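Local coordinates for protein type I modular polyketide synthase (PDB 6IYT) that probably takes an ethylmalonyl extender unit from its coenzyme A thioester and loads it for chain elongation, as an acyltransferase domain of salinomycin polyketide synthase, at residues G127-Q131 and L184-L188; G248-A253 and G291-L296; E274-A279 and S319-Q323; E339-G343 and S357-D362; V392-P398 and Q418-R423. All coordinates share one frame; numbering follows the deposited sequence.

Interaction 1: G127-Q131 and L184-L188; sequences GQGSQ and LQPVL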
# COMPACT_ATOMS: atom_id res chain seq x y z
N GLY A 127 -4.35 7.20 -1.77
CA GLY A 127 -4.14 8.28 -2.76
C GLY A 127 -2.76 8.89 -2.61
O GLY A 127 -1.77 8.20 -2.35
N GLN A 128 -2.68 10.20 -2.76
CA GLN A 128 -1.39 10.86 -2.69
C GLN A 128 -0.91 10.90 -1.26
O GLN A 128 -1.70 10.81 -0.32
CB GLN A 128 -1.46 12.27 -3.29
CG GLN A 128 -0.94 12.33 -4.70
CD GLN A 128 -1.33 13.59 -5.41
OE1 GLN A 128 -0.74 14.67 -5.20
NE2 GLN A 128 -2.34 13.50 -6.22
N GLY A 129 0.40 10.94 -1.09
CA GLY A 129 1.01 10.92 0.24
C GLY A 129 1.99 9.77 0.36
O GLY A 129 2.86 9.76 1.27
N SER A 130 1.84 8.80 -0.54
CA SER A 130 2.67 7.57 -0.58
C SER A 130 4.10 7.81 -1.12
O SER A 130 4.95 6.92 -1.05
CB SER A 130 1.97 6.53 -1.49
OG SER A 130 1.44 5.51 -0.70
N GLN A 131 4.25 8.87 -1.89
CA GLN A 131 5.35 8.96 -2.81
C GLN A 131 6.65 9.26 -2.06
O GLN A 131 6.63 10.00 -1.08
CB GLN A 131 5.05 10.08 -3.88
CG GLN A 131 4.89 11.49 -3.31
CD GLN A 131 3.44 11.86 -2.95
OE1 GLN A 131 2.59 11.00 -2.77
NE2 GLN A 131 3.16 13.17 -2.90
N LEU A 184 2.69 12.38 -11.37
CA LEU A 184 2.64 11.60 -10.15
C LEU A 184 1.49 10.59 -10.11
O LEU A 184 1.69 9.42 -9.70
CB LEU A 184 2.54 12.54 -8.95
CG LEU A 184 2.56 11.91 -7.58
CD1 LEU A 184 3.85 11.15 -7.40
CD2 LEU A 184 2.42 13.01 -6.51
N GLN A 185 0.27 11.03 -10.41
CA GLN A 185 -0.87 10.11 -10.22
C GLN A 185 -0.72 8.85 -11.11
O GLN A 185 -0.91 7.76 -10.65
CB GLN A 185 -2.20 10.79 -10.42
CG GLN A 185 -2.48 11.86 -9.38
CD GLN A 185 -3.95 12.25 -9.29
OE1 GLN A 185 -4.81 11.63 -9.93
NE2 GLN A 185 -4.25 13.20 -8.43
N PRO A 186 -0.34 9.02 -12.39
CA PRO A 186 -0.22 7.79 -13.15
C PRO A 186 0.96 6.93 -12.74
O PRO A 186 0.89 5.67 -12.82
CB PRO A 186 -0.06 8.30 -14.62
CG PRO A 186 -0.71 9.65 -14.62
CD PRO A 186 -0.30 10.21 -13.26
N VAL A 187 2.01 7.56 -12.21
CA VAL A 187 3.16 6.79 -11.68
C VAL A 187 2.76 6.03 -10.39
O VAL A 187 3.00 4.84 -10.29
CB VAL A 187 4.35 7.68 -11.42
CG1 VAL A 187 5.35 6.96 -10.55
CG2 VAL A 187 4.98 8.11 -12.73
N LEU A 188 2.05 6.70 -9.49
CA LEU A 188 1.50 6.05 -8.28
C LEU A 188 0.60 4.88 -8.61
O LEU A 188 0.65 3.86 -7.95
CB LEU A 188 0.74 7.06 -7.44
CG LEU A 188 1.32 7.61 -6.14
CD1 LEU A 188 2.81 7.49 -6.00
CD2 LEU A 188 0.83 9.03 -5.86
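Q131 lays its side chain over the two leucines that helix 181-200 turns toward the loop 127-131. Its CB touches both, 3.9 Å from L184 CD1 and 4.0 Å from L188 CD1. Farther out, the amide end passes L184 at about a right angle, with Q131 NE2 3.7 Å from L184 CD2. The bend behind this is at chi2, -91°: the chain leaves CB between the backbone N and the carbonyl carbon, then folds back over its own loop. Folded in this way, Q131 OE1 accepts from G129 N at 2.8 Å, with the N-H 24° off the carbonyl plane, while NE2 makes a weak bond to G314 O. Both ends of the amide thus have a partner, one of them weak, which favours this rotation even though the leucines offer it only methyl groups. Q128 adds aliphatic cover, its CG lying 3.9 Å from L188 CD2, and its far end reaches the neighbourhood of Q185. Q185 also packs on Q214 and on helix 228-245. The helix itself is kinked at P186, whose ring nitrogen cannot donate to the preceding turn; the regular bond L188 N to L184 O, 2.8 Å, carries the helix past it. The loop's sequence GQGSQ, just after strand 120-125, is the glycine-rich signature of malonyl-type acyltransferases, where in relatives the first glutamine contributes a backbone N-H to the oxyanion hole.

Interaction 2: G248-A253 and G291-L296; sequences GKGAVA and GQVAAL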
# COMPACT_ATOMS: atom_id res chain seq x y z
N GLY A 248 -2.54 25.27 -7.74
CA GLY A 248 -2.41 26.63 -7.22
C GLY A 248 -3.64 27.13 -6.49
O GLY A 248 -3.57 28.07 -5.71
N LYS A 249 -4.79 26.56 -6.78
CA LYS A 249 -6.05 27.05 -6.23
C LYS A 249 -6.41 26.38 -4.91
O LYS A 249 -7.38 26.78 -4.25
CB LYS A 249 -7.16 26.87 -7.24
CG LYS A 249 -6.87 27.61 -8.54
CD LYS A 249 -8.00 27.51 -9.52
CE LYS A 249 -7.77 28.47 -10.68
NZ LYS A 249 -7.91 27.81 -12.00
N GLY A 250 -5.69 25.32 -4.57
CA GLY A 250 -6.02 24.53 -3.40
C GLY A 250 -5.08 23.36 -3.22
O GLY A 250 -4.29 23.07 -4.09
N ALA A 251 -5.18 22.72 -2.06
CA ALA A 251 -4.49 21.50 -1.79
C ALA A 251 -5.25 20.73 -0.70
O ALA A 251 -6.37 21.11 -0.31
CB ALA A 251 -3.06 21.80 -1.39
N VAL A 252 -4.68 19.62 -0.26
CA VAL A 252 -5.23 18.85 0.85
C VAL A 252 -4.16 18.62 1.92
O VAL A 252 -3.04 18.39 1.60
CB VAL A 252 -5.67 17.46 0.39
CG1 VAL A 252 -6.14 16.60 1.54
CG2 VAL A 252 -6.74 17.56 -0.67
N ALA A 253 -4.60 18.70 3.16
CA ALA A 253 -3.73 18.48 4.31
C ALA A 253 -4.26 17.35 5.16
O ALA A 253 -5.46 17.17 5.32
CB ALA A 253 -3.64 19.76 5.16
N GLY A 291 -8.82 22.68 0.52
CA GLY A 291 -9.28 24.00 0.18
C GLY A 291 -8.16 24.92 -0.26
O GLY A 291 -7.03 24.48 -0.53
N GLN A 292 -8.43 26.21 -0.18
CA GLN A 292 -7.52 27.23 -0.68
C GLN A 292 -6.17 27.12 0.04
O GLN A 292 -6.13 26.88 1.23
CB GLN A 292 -8.15 28.60 -0.42
CG GLN A 292 -7.28 29.76 -0.79
CD GLN A 292 -7.59 30.97 0.06
OE1 GLN A 292 -6.98 31.15 1.11
NE2 GLN A 292 -8.72 31.60 -0.21
N VAL A 293 -5.08 27.31 -0.70
CA VAL A 293 -3.74 27.04 -0.16
C VAL A 293 -3.40 27.94 1.04
O VAL A 293 -2.92 27.46 2.06
CB VAL A 293 -2.65 27.20 -1.24
CG1 VAL A 293 -1.26 27.03 -0.63
CG2 VAL A 293 -2.89 26.20 -2.35
N ALA A 294 -3.66 29.23 0.90
CA ALA A 294 -3.31 30.18 1.97
C ALA A 294 -4.03 29.84 3.27
O ALA A 294 -3.40 29.75 4.35
CB ALA A 294 -3.63 31.60 1.54
N ALA A 295 -5.33 29.61 3.18
CA ALA A 295 -6.14 29.22 4.34
C ALA A 295 -5.66 27.89 4.91
O ALA A 295 -5.58 27.69 6.15
CB ALA A 295 -7.59 29.12 3.93
N LEU A 296 -5.34 26.96 4.02
CA LEU A 296 -4.90 25.64 4.44
C LEU A 296 -3.59 25.72 5.20
O LEU A 296 -3.42 25.07 6.26
CB LEU A 296 -4.74 24.74 3.23
CG LEU A 296 -4.65 23.26 3.55
CD1 LEU A 296 -5.96 22.73 4.13
CD2 LEU A 296 -4.28 22.49 2.28
O HOH W 1 -5.07 28.85 -3.31
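L296 leaves its backbone with CG anti to N (chi1 -164°), which sends its two methyl groups from helix 293-305 onto strand 251-255. CD2 settles against the peptide of A251, 3.6 Å from A251 C, and CD1 rests 3.9 Å from A253 CB, so one leucine spans two alternate residues of the strand. V293 reaches the same chain one turn earlier: its CG2, placed beside the backbone N, comes within 3.7 Å of G250 N. Between these two apolar patches lies a short antiparallel, hydrogen-bonded pair. A251 N donates to G291 O and G291 N to A251 O, both at 3.0 Å; the second is the straighter (162° at the hydrogen). Backbones close in further at the glycines, with G250 CA 3.0 Å from G291 O. Just beyond, Q292 is the N-cap of the helix: its OE1 accepts from A295 N at 3.1 Å, in the carbonyl plane and on a lone pair. The first-turn amide of V293 is served by a water that also donates to G248 O, tying the preceding turn to the helix start. Strand 286-291 thus passes through Q292 into a helix that packs over the neighbouring strand. Across the sheet the strands run 310-312, 251-255, 286-291, 276-283, with helices 259-266 and 293-305 as the crossovers, the order of a ferredoxin-like fold, as in the small subdomain of acyltransferases.

Interaction 3: E274-A279 and S319-Q323; sequences EVLSIA and SHCAQ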
# COMPACT_ATOMS: atom_id res chain seq x y z
N GLU A 274 -17.46 28.39 0.85
CA GLU A 274 -16.62 27.27 1.28
C GLU A 274 -15.16 27.55 0.93
O GLU A 274 -14.82 27.67 -0.24
CB GLU A 274 -17.07 25.98 0.63
CG GLU A 274 -16.29 24.75 1.10
CD GLU A 274 -16.68 23.49 0.35
OE1 GLU A 274 -15.88 23.01 -0.47
OE2 GLU A 274 -17.76 22.96 0.65
N VAL A 275 -14.30 27.63 1.94
CA VAL A 275 -12.88 27.88 1.70
C VAL A 275 -12.07 26.63 2.09
O VAL A 275 -11.15 26.22 1.36
CB VAL A 275 -12.40 29.11 2.48
CG1 VAL A 275 -10.88 29.24 2.43
CG2 VAL A 275 -13.06 30.38 1.92
N LEU A 276 -12.46 26.01 3.20
CA LEU A 276 -11.90 24.78 3.67
C LEU A 276 -13.02 23.81 4.01
O LEU A 276 -14.10 24.22 4.51
CB LEU A 276 -11.05 25.01 4.94
CG LEU A 276 -9.84 25.92 4.84
CD1 LEU A 276 -9.14 25.93 6.17
CD2 LEU A 276 -8.89 25.44 3.74
N SER A 277 -12.77 22.53 3.84
CA SER A 277 -13.76 21.52 4.15
C SER A 277 -13.13 20.19 4.38
O SER A 277 -12.04 19.93 3.94
CB SER A 277 -14.82 21.42 3.04
OG SER A 277 -14.24 21.10 1.83
N ILE A 278 -13.78 19.37 5.18
CA ILE A 278 -13.21 18.08 5.45
C ILE A 278 -13.31 17.21 4.20
O ILE A 278 -14.42 17.04 3.60
CB ILE A 278 -13.89 17.41 6.66
CG1 ILE A 278 -13.50 18.16 7.94
CG2 ILE A 278 -13.52 15.95 6.74
CD1 ILE A 278 -13.91 17.46 9.20
N ALA A 279 -12.14 16.69 3.79
CA ALA A 279 -11.98 15.97 2.51
C ALA A 279 -11.92 14.47 2.71
O ALA A 279 -12.04 13.72 1.74
CB ALA A 279 -10.71 16.44 1.81
N SER A 319 -9.19 18.58 -4.42
CA SER A 319 -10.26 17.65 -4.72
C SER A 319 -11.09 17.45 -3.45
O SER A 319 -10.77 17.98 -2.39
CB SER A 319 -9.68 16.31 -5.22
OG SER A 319 -8.54 15.96 -4.47
N HIS A 320 -12.21 16.77 -3.59
CA HIS A 320 -13.02 16.37 -2.45
C HIS A 320 -13.63 17.58 -1.74
O HIS A 320 -13.85 17.56 -0.54
CB HIS A 320 -12.18 15.53 -1.46
CG HIS A 320 -11.58 14.31 -2.07
ND1 HIS A 320 -12.36 13.30 -2.59
CD2 HIS A 320 -10.31 14.03 -2.44
CE1 HIS A 320 -11.58 12.40 -3.17
NE2 HIS A 320 -10.35 12.85 -3.15
N CYS A 321 -13.88 18.62 -2.50
CA CYS A 321 -14.63 19.77 -2.05
C CYS A 321 -15.27 20.47 -3.25
O CYS A 321 -15.18 19.98 -4.38
CB CYS A 321 -13.72 20.73 -1.28
SG CYS A 321 -12.54 21.58 -2.31
N ALA A 322 -15.97 21.59 -3.00
CA ALA A 322 -16.73 22.28 -4.05
C ALA A 322 -15.88 22.82 -5.19
O ALA A 322 -16.41 23.17 -6.24
CB ALA A 322 -17.55 23.41 -3.43
N GLN A 323 -14.57 22.89 -5.01
CA GLN A 323 -13.68 23.30 -6.13
C GLN A 323 -13.82 22.40 -7.34
O GLN A 323 -13.54 22.83 -8.45
CB GLN A 323 -12.21 23.35 -5.72
CG GLN A 323 -11.89 24.52 -4.79
CD GLN A 323 -10.39 24.84 -4.71
OE1 GLN A 323 -9.62 24.62 -5.69
NE2 GLN A 323 -9.97 25.38 -3.58
O HOH W 2 -11.86 25.93 -1.33
O HOH W 3 -15.31 18.45 1.38
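The carboxylate of E274 takes A322 N on the syn side of OE1 at 2.9 Å, the donor standing 24° out of the carboxylate plane, and the bond is nearly straight (168°). The same OE1 is flanked by carbon, with A322 CB at 3.4 Å. E274 can span the gap because its chain is extended, with CG anti to N and chi1 -177°. The second flat group is the imidazole of H320, at the other end of the contact. A279 O approaches this ring obliquely, and the firmer packing is at the CB, H320 CB lying 3.7 Å from A279 CB. The ring nitrogens are engaged outside the contact, ND1 with R372 O and NE2 with S213 OG, the serine of a GxSxG sequence. In the middle, S277 OG presses on C321 CB at 3.2 Å, and a water bridges the S277 hydroxyl and the carbonyls of I278 and H320: it accepts from S277 OG at 2.9 Å and donates to I278 O at 2.8 Å and to H320 O at 2.6 Å. A second water joins V275 O to Q323 NE2. S319 and H320 end a four-residue sequence whose counterpart in related domains, YASH or HAFH, correlates with the choice of extender unit. The S213-H320 pair is consistent with the serine-histidine dyad of acyltransferases, and its histidine sits on a loop fastened by the E274 carboxylate just before strand 276-283, by packing on A279 and by bound water. The R372 carbonyl on ND1 probably orients the ring, so that NE2 faces the serine.

Interaction 4: E339-G343 and S357-D362; sequences EPREG and SGAELD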
# COMPACT_ATOMS: atom_id res chain seq x y z
N GLU A 339 -15.68 1.54 -19.55
CA GLU A 339 -16.57 0.39 -19.60
C GLU A 339 -16.37 -0.50 -18.38
O GLU A 339 -15.68 -1.54 -18.46
CB GLU A 339 -16.32 -0.42 -20.86
CG GLU A 339 -16.58 0.37 -22.11
CD GLU A 339 -18.07 0.56 -22.40
OE1 GLU A 339 -18.90 0.01 -21.67
OE2 GLU A 339 -18.40 1.26 -23.38
N PRO A 340 -16.93 -0.10 -17.26
CA PRO A 340 -16.82 -0.89 -16.05
C PRO A 340 -17.53 -2.23 -16.16
O PRO A 340 -18.49 -2.35 -16.94
CB PRO A 340 -17.49 -0.02 -14.99
CG PRO A 340 -18.47 0.82 -15.75
CD PRO A 340 -17.81 1.07 -17.08
N ARG A 341 -17.11 -3.18 -15.35
CA ARG A 341 -17.73 -4.50 -15.34
C ARG A 341 -17.55 -5.17 -13.99
O ARG A 341 -16.73 -4.74 -13.17
CB ARG A 341 -17.16 -5.39 -16.47
CG ARG A 341 -15.68 -5.78 -16.30
CD ARG A 341 -14.76 -4.83 -17.03
NE ARG A 341 -13.36 -5.18 -16.77
CZ ARG A 341 -12.49 -5.51 -17.71
NH1 ARG A 341 -12.77 -5.28 -18.97
NH2 ARG A 341 -11.29 -5.91 -17.37
N GLU A 342 -18.32 -6.24 -13.77
CA GLU A 342 -18.27 -6.95 -12.50
C GLU A 342 -16.90 -7.62 -12.35
O GLU A 342 -16.36 -8.18 -13.34
CB GLU A 342 -19.49 -7.95 -12.36
CG GLU A 342 -20.87 -7.25 -12.41
CD GLU A 342 -22.10 -8.14 -12.05
OE1 GLU A 342 -23.24 -7.68 -12.28
OE2 GLU A 342 -21.96 -9.21 -11.47
N GLY A 343 -16.22 -7.33 -11.24
CA GLY A 343 -14.81 -7.71 -11.05
C GLY A 343 -14.67 -9.10 -10.39
O GLY A 343 -15.68 -9.80 -10.17
N SER A 357 -19.81 -4.29 -7.25
CA SER A 357 -19.32 -5.38 -8.08
C SER A 357 -18.16 -4.89 -8.90
O SER A 357 -17.27 -5.67 -9.31
CB SER A 357 -20.43 -5.87 -9.01
OG SER A 357 -20.85 -4.84 -9.91
N GLY A 358 -18.25 -3.62 -9.28
CA GLY A 358 -17.34 -3.03 -10.26
C GLY A 358 -18.05 -2.48 -11.49
O GLY A 358 -17.58 -1.51 -12.10
N ALA A 359 -19.23 -3.00 -11.78
CA ALA A 359 -19.98 -2.60 -12.98
C ALA A 359 -20.50 -1.17 -12.85
O ALA A 359 -20.94 -0.57 -13.86
CB ALA A 359 -21.13 -3.55 -13.23
N GLU A 360 -20.48 -0.64 -11.63
CA GLU A 360 -21.07 0.67 -11.29
C GLU A 360 -20.09 1.85 -11.56
O GLU A 360 -20.48 3.02 -11.39
CB GLU A 360 -21.46 0.72 -9.79
CG GLU A 360 -22.29 -0.46 -9.28
CD GLU A 360 -21.43 -1.60 -8.73
OE1 GLU A 360 -21.95 -2.42 -7.95
OE2 GLU A 360 -20.26 -1.70 -9.10
N LEU A 361 -18.81 1.53 -11.85
CA LEU A 361 -17.74 2.53 -11.86
C LEU A 361 -17.65 3.32 -13.16
O LEU A 361 -16.64 3.28 -13.85
CB LEU A 361 -16.39 1.84 -11.61
CG LEU A 361 -15.93 1.54 -10.19
CD1 LEU A 361 -17.00 1.54 -9.12
CD2 LEU A 361 -15.02 0.32 -10.13
N ASP A 362 -18.76 3.97 -13.52
CA ASP A 362 -18.86 4.73 -14.77
C ASP A 362 -18.40 6.17 -14.55
O ASP A 362 -17.87 6.52 -13.49
CB ASP A 362 -20.32 4.70 -15.28
CG ASP A 362 -21.34 5.29 -14.27
OD1 ASP A 362 -20.93 5.97 -13.30
OD2 ASP A 362 -22.56 4.98 -14.37
O HOH W 4 -21.73 -1.56 -16.17
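P340 sets its ring over the turn 358-361, where three backbone carbonyls and one side chain meet it. Its CB is 3.3 Å from G358 O and 4.0 Å from L361 CB, while CG lies 3.4 Å from A359 O; carbon against carbonyl oxygen makes up most of this overlap. Two residues on, E342 runs its aliphatic part alongside S357 and A359. With CG beside the backbone N (chi1 -61°) and the chain extended from there, CG comes 3.5 Å from S357 OG and 3.8 Å from A359 CB. Past E342, one direct hydrogen bond joins the loops, G343 N to S357 O at 2.8 Å and 168°. The receiving segment is a type I beta turn from G358 to L361 that begins within an ST turn, S357 OG accepting from A359 N at 3.1 Å. E360 folds back on the start of the turn: OE1 takes S357 N at 2.9 Å and OE2 takes G358 N, each on its syn lone pair, so both carboxylate oxygens are occupied and the group is held flat against the chain. Beyond the turn D362 is the N-cap of helix 363-371, its OD1 accepting from Y365 N. On the far side of the 339-343 loop R341 turns away and gives its NE to G224 O, linking the loop to the chain that follows helix 215-223.

Interaction 5: V392-P398 and Q418-R423; sequences VESSAHP and QGTLRR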
# COMPACT_ATOMS: atom_id res chain seq x y z
N VAL A 392 -3.81 -5.13 3.65
CA VAL A 392 -2.49 -4.98 3.05
C VAL A 392 -2.48 -3.71 2.22
O VAL A 392 -3.25 -3.58 1.28
CB VAL A 392 -2.15 -6.18 2.14
CG1 VAL A 392 -0.86 -5.94 1.35
CG2 VAL A 392 -2.10 -7.46 2.94
N GLU A 393 -1.68 -2.73 2.63
CA GLU A 393 -1.61 -1.49 1.89
C GLU A 393 -0.56 -1.61 0.80
O GLU A 393 0.63 -1.74 1.07
CB GLU A 393 -1.37 -0.28 2.81
CG GLU A 393 -1.43 1.06 2.07
CD GLU A 393 -1.01 2.23 2.92
OE1 GLU A 393 -1.56 2.37 4.03
OE2 GLU A 393 -0.19 3.06 2.43
N SER A 394 -1.03 -1.64 -0.44
CA SER A 394 -0.22 -1.91 -1.61
C SER A 394 0.44 -0.61 -2.13
O SER A 394 0.10 -0.12 -3.21
CB SER A 394 -1.10 -2.52 -2.70
OG SER A 394 -0.33 -3.02 -3.79
N SER A 395 1.34 -0.05 -1.31
CA SER A 395 1.85 1.31 -1.54
C SER A 395 3.36 1.43 -1.26
O SER A 395 3.94 0.57 -0.66
CB SER A 395 1.11 2.28 -0.64
OG SER A 395 1.48 2.09 0.69
N ALA A 396 3.95 2.52 -1.74
CA ALA A 396 5.36 2.81 -1.57
C ALA A 396 5.70 3.27 -0.14
O ALA A 396 6.83 3.24 0.25
CB ALA A 396 5.78 3.87 -2.58
N HIS A 397 4.68 3.67 0.63
CA HIS A 397 4.91 4.20 2.00
C HIS A 397 3.59 4.21 2.72
O HIS A 397 2.59 4.56 2.12
CB HIS A 397 5.47 5.64 1.94
CG HIS A 397 5.71 6.24 3.29
ND1 HIS A 397 6.76 5.88 4.09
CD2 HIS A 397 5.01 7.17 4.00
CE1 HIS A 397 6.68 6.50 5.25
NE2 HIS A 397 5.62 7.27 5.24
N PRO A 398 3.54 3.68 3.97
CA PRO A 398 2.21 3.36 4.55
C PRO A 398 1.52 4.60 5.05
O PRO A 398 2.13 5.40 5.81
CB PRO A 398 2.51 2.44 5.72
CG PRO A 398 3.95 2.24 5.76
CD PRO A 398 4.64 3.09 4.73
N GLN A 418 -0.77 -3.81 7.34
CA GLN A 418 0.56 -4.10 6.88
C GLN A 418 0.82 -3.28 5.63
O GLN A 418 0.06 -3.34 4.70
CB GLN A 418 0.65 -5.57 6.54
CG GLN A 418 1.97 -5.96 5.98
CD GLN A 418 3.04 -5.79 6.98
OE1 GLN A 418 2.93 -6.29 8.09
NE2 GLN A 418 4.05 -4.99 6.64
N GLY A 419 1.91 -2.52 5.63
CA GLY A 419 2.38 -1.84 4.41
C GLY A 419 3.26 -2.73 3.54
O GLY A 419 3.54 -3.87 3.89
N THR A 420 3.69 -2.18 2.40
CA THR A 420 4.54 -2.88 1.49
C THR A 420 5.91 -2.25 1.53
O THR A 420 6.77 -2.75 2.23
CB THR A 420 3.98 -2.91 0.07
OG1 THR A 420 2.62 -3.39 0.12
CG2 THR A 420 4.79 -3.82 -0.80
N LEU A 421 6.11 -1.12 0.86
CA LEU A 421 7.35 -0.40 1.01
C LEU A 421 7.24 0.75 1.99
O LEU A 421 6.21 0.96 2.59
CB LEU A 421 7.86 0.11 -0.35
CG LEU A 421 7.92 -0.90 -1.50
CD1 LEU A 421 8.48 -0.24 -2.77
CD2 LEU A 421 8.78 -2.09 -1.11
N ARG A 422 8.38 1.41 2.24
CA ARG A 422 8.41 2.55 3.10
C ARG A 422 9.43 3.52 2.56
O ARG A 422 10.29 3.14 1.77
CB ARG A 422 8.77 2.13 4.55
CG ARG A 422 8.48 3.17 5.59
CD ARG A 422 8.35 2.54 6.99
NE ARG A 422 9.57 1.82 7.35
CZ ARG A 422 9.76 1.17 8.49
NH1 ARG A 422 8.75 1.01 9.34
NH2 ARG A 422 10.89 0.49 8.68
N ARG A 423 9.30 4.81 2.93
CA ARG A 423 10.21 5.82 2.42
C ARG A 423 11.70 5.40 2.62
O ARG A 423 12.09 5.05 3.71
CB ARG A 423 9.95 7.18 3.15
CG ARG A 423 10.97 8.23 2.76
CD ARG A 423 10.59 9.59 3.32
NE ARG A 423 11.60 10.59 2.97
CZ ARG A 423 11.44 11.90 3.11
NH1 ARG A 423 10.28 12.38 3.54
NH2 ARG A 423 12.45 12.73 2.83
O HOH W 5 3.33 0.71 2.32
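T420 and E393 make the tight, buried end of this contact, where strand 388-393 runs parallel to 416-418. E393 N donates to Q418 O at 2.8 Å, and T420 OG1 to E393 O, also at 2.8 Å. The threonine hydroxyl is also bonded by W199 NE1, so two bonds hold it. Next, L421 N meets S395 O at 3.1 Å, nearly straight onto the carbonyl, and L421 CB packs on A396 O at 3.3 Å. A water bridges the bend, accepting from T420 N and donating to S395 OG and L421 O. Toward solvent the fit is looser. H397, with CG anti to its N (chi1 180°), swings its ring to R423 N, which donates to ND1 at 3.0 Å from 21° out of the ring plane; P398 CD, next in sequence, lies 3.5 Å above one face of the H397 ring, offset toward its rim. Of the R422 side chain it is CG that nears the ring, 3.5 Å from H397 ND1; its guanidinium forms a salt bridge with E425, and the R423 tail leads away. E393's carboxylate also accepts S395 OG, V399 N and L400 N just before helix 401-411, whose start may stabilise its charge. An accepting ND1 is consistent with a neutral H397 ring protonated on NE2, and R423 N to ND1 is the one hydrogen bond between the segments at this end, with packing beside it.

Along the chain interaction 1 closes before the others open, interactions 2 and 3 interleave, and interactions 4 and 5 follow in turn. Interactions 2 and 3, centres 9 Å apart, share the mixed sheet of the small subdomain and touch directly, Q323 NE2 lying 3.0 Å from K249 O. Interactions 1 and 5, centres 12 Å apart, sit at the C-terminal ends of strands of the parallel sheet, where S130 OG bonds H397 O. Interaction 1 lies about 6 Å from interaction 3 between nearest atoms, consistent with an active-site cleft between the two sheets, while interaction 4 stands apart, its centre 23 Å or more from interactions 1, 2, 3 and 5.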